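PDB 1XYG: probable N-acetyl-gamma-glutamyl-phosphate reductase, chloroplastic from Arabidopsis thaliana, which probably catalyses the NADPH-dependent reduction of N-acetyl-L-glutamyl 5-phosphate to the corresponding 5-semialdehyde, the third step of arginine biosynthesis from glutamate in the chloroplast. Local coordinates for residues Val44-Ala49 against Leu69-Val75. Residues are numbered along the deposited sequence.
Sequences VTLMTA and LPTLVSV
At the edge of the Rossmann-type NAD(P)-binding domain, the chain at the end of the outermost strand of the parallel sheet, residues 44-49, is flanked by the extended loop segment 69-75; the two segments run broadly in the same direction (end-to-end directions 49° apart) and meet in a single parallel-type bridge. Thr-48 faces Val-73 with CA atoms 5.1 Å apart. The bridge is defined by two near-linear backbone hydrogen bonds: Val-73 N to Met-47 O (3.1 Å, 169°) and Ala-49 N to Val-73 O (3.0 Å, 161°). A CA-H...O contact, Thr-48 CA to Val-73 O at 3.4 Å, accompanies them. On either side of this pairing water takes over: one molecule accepts from Met-47 N (2.8 Å) and donates to Thr-71 O (3.0 Å), another accepts from Val-75 N and donates to Ala-49 O (both 2.9 Å). Toward Leu-69 the backbones diverge, Val-44 CA and Leu-69 CA lying 7.3 Å apart, and side chains fill the gap. Met-47, in the m-t-m rotamer, brings CE to 3.7 Å from both Leu-69 CB and Pro-70 CD, while its CB lies 3.7 Å from Leu-72 CD2; Leu-72 CD1 also meets Ala-49 CB at 3.9 Å. Met-47 and Leu-69 both rest on Val-33 of helix 27-37, and Thr-45, Leu-46 and Thr-48 hydrogen-bond through their backbones to strand 17-22 or the loop after it, so the 69-75 loop borders 44-49 across from its strand neighbour.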
loop_
_atom_site.group_PDB
_atom_site.type_symbol
_atom_site.label_atom_id
_atom_site.label_comp_id
_atom_site.label_asym_id
_atom_site.label_seq_id
_atom_site.Cartn_x
_atom_site.Cartn_y
_atom_site.Cartn_z
ATOM N N VAL A 44 9.131 21.027 -24.543
ATOM C CA VAL A 44 10.157 21.394 -23.575
ATOM C C VAL A 44 11.518 21.476 -24.268
ATOM O O VAL A 44 12.000 20.485 -24.814
ATOM C CB VAL A 44 10.258 20.355 -22.441
ATOM C CG1 VAL A 44 11.345 20.771 -21.457
ATOM C CG2 VAL A 44 8.922 20.226 -21.729
ATOM N N THR A 45 12.137 22.652 -24.237
ATOM C CA THR A 45 13.433 22.844 -24.879
ATOM C C THR A 45 14.518 23.255 -23.884
ATOM O O THR A 45 15.703 23.262 -24.212
ATOM C CB THR A 45 13.366 23.920 -25.997
ATOM O OG1 THR A 45 12.862 25.148 -25.455
ATOM C CG2 THR A 45 12.475 23.453 -27.141
ATOM N N LEU A 46 14.112 23.586 -22.666
ATOM C CA LEU A 46 15.060 24.003 -21.639
ATOM C C LEU A 46 14.633 23.527 -20.240
ATOM O O LEU A 46 13.494 23.741 -19.830
ATOM C CB LEU A 46 15.185 25.524 -21.652
ATOM C CG LEU A 46 16.122 26.094 -20.592
ATOM C CD1 LEU A 46 17.486 25.426 -20.707
ATOM C CD2 LEU A 46 16.233 27.593 -20.770
ATOM N N MET A 47 15.548 22.895 -19.502
ATOM C CA MET A 47 15.230 22.385 -18.162
ATOM C C MET A 47 16.309 22.646 -17.099
ATOM O O MET A 47 17.499 22.391 -17.328
ATOM C CB MET A 47 14.962 20.874 -18.211
ATOM C CG MET A 47 13.782 20.442 -19.060
ATOM S SD MET A 47 13.345 18.694 -18.805
ATOM C CE MET A 47 14.832 17.831 -19.334
ATOM N N THR A 48 15.869 23.115 -15.931
ATOM C CA THR A 48 16.744 23.436 -14.795
ATOM C C THR A 48 16.667 22.454 -13.607
ATOM O O THR A 48 15.590 21.976 -13.246
ATOM C CB THR A 48 16.419 24.830 -14.220
ATOM O OG1 THR A 48 16.664 25.841 -15.200
ATOM C CG2 THR A 48 17.265 25.102 -13.035
ATOM N N ALA A 49 17.823 22.184 -12.998
ATOM C CA ALA A 49 17.932 21.308 -11.830
ATOM C C ALA A 49 19.041 21.853 -10.933
ATOM O O ALA A 49 19.945 22.550 -11.394
ATOM C CB ALA A 49 18.255 19.883 -12.250
ATOM N N LEU A 69 14.666 14.399 -24.175
ATOM C CA LEU A 69 14.685 15.691 -23.498
ATOM C C LEU A 69 16.074 16.297 -23.428
ATOM O O LEU A 69 17.071 15.617 -23.633
ATOM C CB LEU A 69 14.132 15.529 -22.080
ATOM C CG LEU A 69 12.697 15.008 -21.984
ATOM C CD1 LEU A 69 12.385 14.599 -20.555
ATOM C CD2 LEU A 69 11.758 16.088 -22.483
ATOM N N PRO A 70 16.157 17.591 -23.092
ATOM C CA PRO A 70 17.439 18.294 -22.989
ATOM C C PRO A 70 18.189 17.860 -21.754
ATOM O O PRO A 70 17.620 17.225 -20.873
ATOM C CB PRO A 70 17.031 19.765 -22.902
ATOM C CG PRO A 70 15.640 19.775 -23.465
ATOM C CD PRO A 70 15.048 18.536 -22.928
ATOM N N THR A 71 19.473 18.197 -21.705
ATOM C CA THR A 71 20.325 17.857 -20.575
ATOM C C THR A 71 20.005 18.928 -19.537
ATOM O O THR A 71 19.802 20.083 -19.894
ATOM C CB THR A 71 21.820 17.929 -20.984
ATOM O OG1 THR A 71 22.058 17.021 -22.064
ATOM C CG2 THR A 71 22.715 17.567 -19.816
ATOM N N LEU A 72 19.931 18.560 -18.264
ATOM C CA LEU A 72 19.637 19.541 -17.216
ATOM C C LEU A 72 20.792 20.505 -16.992
ATOM O O LEU A 72 21.954 20.102 -16.970
ATOM C CB LEU A 72 19.325 18.827 -15.901
ATOM C CG LEU A 72 18.084 17.939 -15.921
ATOM C CD1 LEU A 72 18.160 16.943 -14.782
ATOM C CD2 LEU A 72 16.835 18.800 -15.825
ATOM N N VAL A 73 20.466 21.781 -16.830
ATOM C CA VAL A 73 21.486 22.789 -16.581
ATOM C C VAL A 73 21.152 23.508 -15.286
ATOM O O VAL A 73 20.097 23.282 -14.686
ATOM C CB VAL A 73 21.556 23.842 -17.712
ATOM C CG1 VAL A 73 21.699 23.147 -19.057
ATOM C CG2 VAL A 73 20.324 24.742 -17.681
ATOM N N SER A 74 22.060 24.378 -14.866
ATOM C CA SER A 74 21.884 25.155 -13.654
ATOM C C SER A 74 21.131 26.433 -14.000
ATOM O O SER A 74 21.294 26.968 -15.098
ATOM C CB SER A 74 23.252 25.501 -13.069
ATOM O OG SER A 74 23.133 26.414 -11.997
ATOM N N VAL A 75 20.302 26.917 -13.076
ATOM C CA VAL A 75 19.561 28.157 -13.295
ATOM C C VAL A 75 20.523 29.256 -13.736
ATOM O O VAL A 75 20.203 30.064 -14.603
ATOM C CB VAL A 75 18.884 28.683 -12.011
ATOM C CG1 VAL A 75 18.142 29.970 -12.315
ATOM C CG2 VAL A 75 17.939 27.659 -11.455
HETATM O O HOH W 1 18.056 22.437 -20.589
HETATM O O HOH W 2 20.024 25.372 -10.674
#